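Local coordinates for conserved hypothetical exported protein (Bacteroides fragilis, PDB 4JJA) that is of uncharacterised function but belongs to a family generally assigned peptidoglycan beta-N-acetylmuramidase activity, so it may trim sugars from cell-wall glycan chains, at residues Arg125-Cys130 with Glu178-Val183; Met316-Phe321 with Met337-Lys342. All coordinates share one frame; numbering follows the deposited sequence. Where two conformers were deposited one is given.

Contact 1: Arg125-Cys130 with Glu178-Val183; sequences RLMDAC and ELALMV
M127, modelled as selenomethionine, reaches across from one helix to A180 and V183 on the next, and its two outermost atoms do all the touching. The chain leaves its helix with CG set anti to the carbonyl carbon (chi1 -72°) and stays extended through CG. It then turns about the CG-SE bond (chi3 69°), which swings the terminal methyl in against the opposite backbone. SE lies beside the A180 methyl, 3.9 Å from CB, while CE comes within 3.4 Å of A180 O. The other neighbour stands one helical turn further on. V183 points its CB toward the 125-130 helix and offers one branch, CG1, which lies 3.8 Å from M127 CE and 4.1 Å from M127 SE. Here the two side chains meet at a slant, so the bent end of M127 rests against both, SE on the A180 methyl and CE on V183 CG1. The helices concerned, 119-132 and 176-185, are successive connections of a Rossmann-like fold, in which six parallel strands run in the order 3-2-1-4-5-6. Helix 119-132 links strand 104-107 to 136-140, and 176-185 leads from 136-140 on to 197-200. Strand 136-140 forms the floor, with I137 touching M127 and I139 touching A180. The backbones themselves stand well apart, the nearest CA atoms being those of M127 and A180 at 8.3 Å; the long selenoether side chain bridges that gap. About one turn earlier in helix 119-132, M123 meets A180 and V124 meets V183.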
# COMPACT_ATOMS: atom_id res chain seq x y z
N ARG A 125 -6.45 -12.44 2.21
CA ARG A 125 -6.14 -13.81 2.68
C ARG A 125 -6.82 -14.08 4.02
O ARG A 125 -7.42 -15.13 4.26
CB ARG A 125 -4.60 -13.96 2.80
CG ARG A 125 -4.06 -15.38 2.98
CD ARG A 125 -3.63 -15.94 1.61
NE ARG A 125 -2.29 -15.49 1.24
CZ ARG A 125 -1.94 -15.08 0.02
NH1 ARG A 125 -2.82 -15.05 -0.97
NH2 ARG A 125 -0.69 -14.69 -0.20
N LEU A 126 -6.69 -13.13 4.94
CA LEU A 126 -7.27 -13.27 6.25
C LEU A 126 -8.80 -13.21 6.21
O LEU A 126 -9.47 -13.95 6.96
CB LEU A 126 -6.72 -12.18 7.14
CG LEU A 126 -5.26 -12.37 7.54
CD1 LEU A 126 -4.72 -11.08 8.16
CD2 LEU A 126 -5.14 -13.56 8.53
N MSE A 127 -9.36 -12.39 5.32
CA MSE A 127 -10.81 -12.37 5.14
C MSE A 127 -11.31 -13.72 4.64
O MSE A 127 -12.37 -14.18 5.07
CB MSE A 127 -11.22 -11.28 4.15
CG MSE A 127 -11.09 -9.88 4.72
SE MSE A 127 -11.46 -8.53 3.37
CE MSE A 127 -13.34 -8.86 3.21
N ASP A 128 -10.58 -14.30 3.70
CA ASP A 128 -10.98 -15.62 3.17
C ASP A 128 -10.99 -16.69 4.29
O ASP A 128 -11.96 -17.42 4.44
CB ASP A 128 -10.02 -16.00 2.07
CG ASP A 128 -10.46 -17.23 1.31
OD1 ASP A 128 -11.65 -17.28 0.93
OD2 ASP A 128 -9.56 -18.02 0.99
N ALA A 129 -9.95 -16.66 5.11
CA ALA A 129 -9.83 -17.61 6.22
C ALA A 129 -10.92 -17.35 7.24
O ALA A 129 -11.56 -18.27 7.74
CB ALA A 129 -8.46 -17.53 6.83
N CYS A 130 -11.13 -16.09 7.60
CA CYS A 130 -12.17 -15.77 8.56
C CYS A 130 -13.56 -16.14 8.05
O CYS A 130 -14.39 -16.64 8.83
CB CYS A 130 -12.06 -14.30 8.96
SG CYS A 130 -10.68 -13.88 10.09
N GLU A 178 -12.82 0.50 3.59
CA GLU A 178 -13.64 0.60 2.37
C GLU A 178 -13.36 -0.54 1.43
O GLU A 178 -14.28 -1.13 0.86
CB GLU A 178 -13.36 1.94 1.70
CG GLU A 178 -13.81 3.19 2.51
CD GLU A 178 -13.43 4.51 1.87
OE1 GLU A 178 -12.30 4.60 1.32
OE2 GLU A 178 -14.26 5.47 1.89
N LEU A 179 -12.08 -0.84 1.21
CA LEU A 179 -11.69 -1.90 0.33
C LEU A 179 -12.22 -3.23 0.81
O LEU A 179 -12.67 -4.04 0.00
CB LEU A 179 -10.17 -1.92 0.16
CG LEU A 179 -9.62 -2.87 -0.87
CD1 LEU A 179 -10.22 -2.61 -2.27
CD2 LEU A 179 -8.09 -2.72 -0.94
N ALA A 180 -12.19 -3.49 2.11
CA ALA A 180 -12.72 -4.74 2.65
C ALA A 180 -14.19 -4.87 2.30
O ALA A 180 -14.65 -5.98 1.91
CB ALA A 180 -12.53 -4.82 4.14
N LEU A 181 -14.95 -3.80 2.47
CA LEU A 181 -16.36 -3.83 2.12
C LEU A 181 -16.58 -4.15 0.65
O LEU A 181 -17.51 -4.90 0.28
CB LEU A 181 -17.05 -2.52 2.53
CG LEU A 181 -17.05 -2.18 4.04
CD1 LEU A 181 -17.66 -0.81 4.32
CD2 LEU A 181 -17.76 -3.28 4.87
N MSE A 182 -15.75 -3.58 -0.21
CA MSE A 182 -15.82 -3.85 -1.64
C MSE A 182 -15.46 -5.28 -1.97
O MSE A 182 -16.11 -5.90 -2.81
CB MSE A 182 -14.96 -2.86 -2.43
CG MSE A 182 -15.08 -3.03 -3.92
SE MSE A 182 -14.22 -1.50 -4.80
CE MSE A 182 -15.19 -1.65 -6.50
N VAL A 183 -14.43 -5.83 -1.34
CA VAL A 183 -14.08 -7.23 -1.55
C VAL A 183 -15.26 -8.14 -1.24
O VAL A 183 -15.53 -9.07 -2.00
CB VAL A 183 -12.86 -7.57 -0.65
CG1 VAL A 183 -12.67 -9.07 -0.49
CG2 VAL A 183 -11.61 -6.86 -1.19

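Contact 2: Met316-Phe321 with Met337-Lys342; sequences MGDRFF and MIEGGK
Helix 333-339 closes in a Schellman motif just where I338 and E339 on its last turn meet D318 and F321 of the loop that follows helix 305-314. The motif is made by G341 N bonding back to I338 O (3.0 Å) and K342 N to M337 O (2.9 Å), with G341 at positive phi. On the loop side, D318-F320 form a short 3-10 turn and F321 follows it. The F321 ring presents its outer edge to the helix: I338 CG2 sits near the ring plane, 3.9 Å from F321 CZ, and I338 CD1 is equally close to that carbon. One face of this ring is covered by F320 CD2, above its centre, and Y311 and F325 bring further aromatic contacts. E339, extended beyond CG, runs past F321 in the opposite direction, and its OE2 comes to 3.4 Å from F321 CD2 at an oblique angle. D318 has CG anti to its N (chi1 -174°), which carries the carboxylate across to E339. The two acid planes stand 81° apart, and D318 OD1 lies 2.5 Å from E339 OE2. D318 OD1 also makes a salt bridge to R335 NH1, one helical turn before E339. Oxygens this close suggest that one acid probably holds a proton, while R335 would offset the negative charge that remains.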
# COMPACT_ATOMS: atom_id res chain seq x y z
N MSE A 316 17.87 1.64 -24.94
CA MSE A 316 18.01 0.16 -24.94
C MSE A 316 16.74 -0.55 -25.37
O MSE A 316 16.58 -1.80 -25.18
CB MSE A 316 18.52 -0.30 -23.59
CG MSE A 316 17.57 -0.16 -22.49
SE MSE A 316 18.11 -1.00 -20.76
CE MSE A 316 19.49 0.21 -20.31
N GLY A 317 15.86 0.21 -25.99
CA GLY A 317 14.63 -0.32 -26.52
C GLY A 317 13.85 -1.12 -25.49
O GLY A 317 13.75 -0.74 -24.35
N ASP A 318 13.23 -2.21 -25.94
CA ASP A 318 12.29 -2.99 -25.16
C ASP A 318 12.93 -3.63 -23.93
O ASP A 318 12.23 -3.94 -22.97
CB ASP A 318 11.61 -4.01 -26.04
CG ASP A 318 10.51 -4.78 -25.35
OD1 ASP A 318 9.48 -4.21 -24.95
OD2 ASP A 318 10.69 -6.02 -25.24
N ARG A 319 14.26 -3.77 -23.90
CA ARG A 319 14.96 -4.30 -22.74
C ARG A 319 14.89 -3.40 -21.52
O ARG A 319 15.15 -3.83 -20.41
CB ARG A 319 16.43 -4.63 -23.08
CG ARG A 319 16.62 -5.58 -24.19
CD ARG A 319 15.75 -6.82 -24.01
NE ARG A 319 15.97 -7.80 -25.10
CZ ARG A 319 16.82 -8.82 -25.04
NH1 ARG A 319 17.53 -9.05 -23.95
NH2 ARG A 319 16.93 -9.64 -26.11
N PHE A 320 14.51 -2.15 -21.73
CA PHE A 320 14.22 -1.23 -20.61
C PHE A 320 13.12 -1.74 -19.70
O PHE A 320 13.10 -1.45 -18.51
CB PHE A 320 13.83 0.12 -21.22
CG PHE A 320 13.43 1.15 -20.21
CD1 PHE A 320 14.39 1.96 -19.58
CD2 PHE A 320 12.11 1.37 -19.95
CE1 PHE A 320 14.00 2.92 -18.68
CE2 PHE A 320 11.74 2.35 -19.07
CZ PHE A 320 12.69 3.11 -18.45
N PHE A 321 12.15 -2.43 -20.27
CA PHE A 321 10.97 -2.90 -19.52
C PHE A 321 11.19 -4.34 -19.13
O PHE A 321 11.25 -5.20 -20.00
CB PHE A 321 9.66 -2.77 -20.30
CG PHE A 321 9.32 -1.36 -20.67
CD1 PHE A 321 8.72 -0.53 -19.79
CD2 PHE A 321 9.59 -0.88 -21.97
CE1 PHE A 321 8.41 0.79 -20.15
CE2 PHE A 321 9.28 0.40 -22.34
CZ PHE A 321 8.67 1.24 -21.43
N MSE A 337 2.74 1.75 -26.10
CA MSE A 337 2.59 3.18 -26.43
C MSE A 337 3.85 3.98 -26.16
O MSE A 337 4.21 4.84 -26.95
CB MSE A 337 1.41 3.76 -25.70
CG MSE A 337 0.06 3.25 -26.18
SE MSE A 337 -1.44 3.98 -25.26
CE MSE A 337 -1.54 5.74 -26.10
N ILE A 338 4.57 3.65 -25.08
CA ILE A 338 5.85 4.32 -24.85
C ILE A 338 6.79 4.03 -26.01
O ILE A 338 7.44 4.92 -26.57
CB ILE A 338 6.48 3.95 -23.52
CG1 ILE A 338 5.61 4.48 -22.36
CG2 ILE A 338 7.92 4.50 -23.44
CD1 ILE A 338 6.03 4.11 -20.96
N GLU A 339 6.90 2.76 -26.37
CA GLU A 339 7.81 2.35 -27.43
C GLU A 339 7.38 2.92 -28.77
O GLU A 339 8.21 3.12 -29.65
CB GLU A 339 7.85 0.83 -27.49
CG GLU A 339 8.60 0.26 -26.30
CD GLU A 339 8.64 -1.24 -26.20
OE1 GLU A 339 8.01 -1.96 -27.01
OE2 GLU A 339 9.29 -1.73 -25.24
N GLY A 340 6.09 3.15 -28.92
CA GLY A 340 5.54 3.76 -30.12
C GLY A 340 5.69 5.26 -30.20
O GLY A 340 5.22 5.86 -31.18
N GLY A 341 6.29 5.89 -29.19
CA GLY A 341 6.51 7.32 -29.21
C GLY A 341 5.39 8.17 -28.72
O GLY A 341 5.41 9.38 -28.93
N LYS A 342 4.40 7.56 -28.07
CA LYS A 342 3.28 8.35 -27.54
C LYS A 342 3.66 9.14 -26.30
O LYS A 342 4.64 8.86 -25.63
CB LYS A 342 2.11 7.43 -27.24
CG LYS A 342 1.62 6.60 -28.44
CD LYS A 342 1.17 7.41 -29.64
CE LYS A 342 0.80 6.47 -30.79
NZ LYS A 342 0.34 7.20 -31.98

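Contacts 1 and 2 lie in the N-terminal and C-terminal regions of the protein, their centres about 37 Å apart, and share no secondary-structure element. Contact 1 is fully buried and joins two helices that lie on the parallel sheet; its side-chain contacts are apolar, with no hydrogen bond across it. Contact 2 sits farther from the middle of the chain and is only partly buried: a loop is fastened to the end of a helix, the F321 ring buried and the two acids nearer the surface. A single long selenomethionine side chain spans the gap in 125-130 with 178-183, whereas 316-321 with 337-342 combines an aromatic ring with a close pair of acids, one of them salt-bridged to R335.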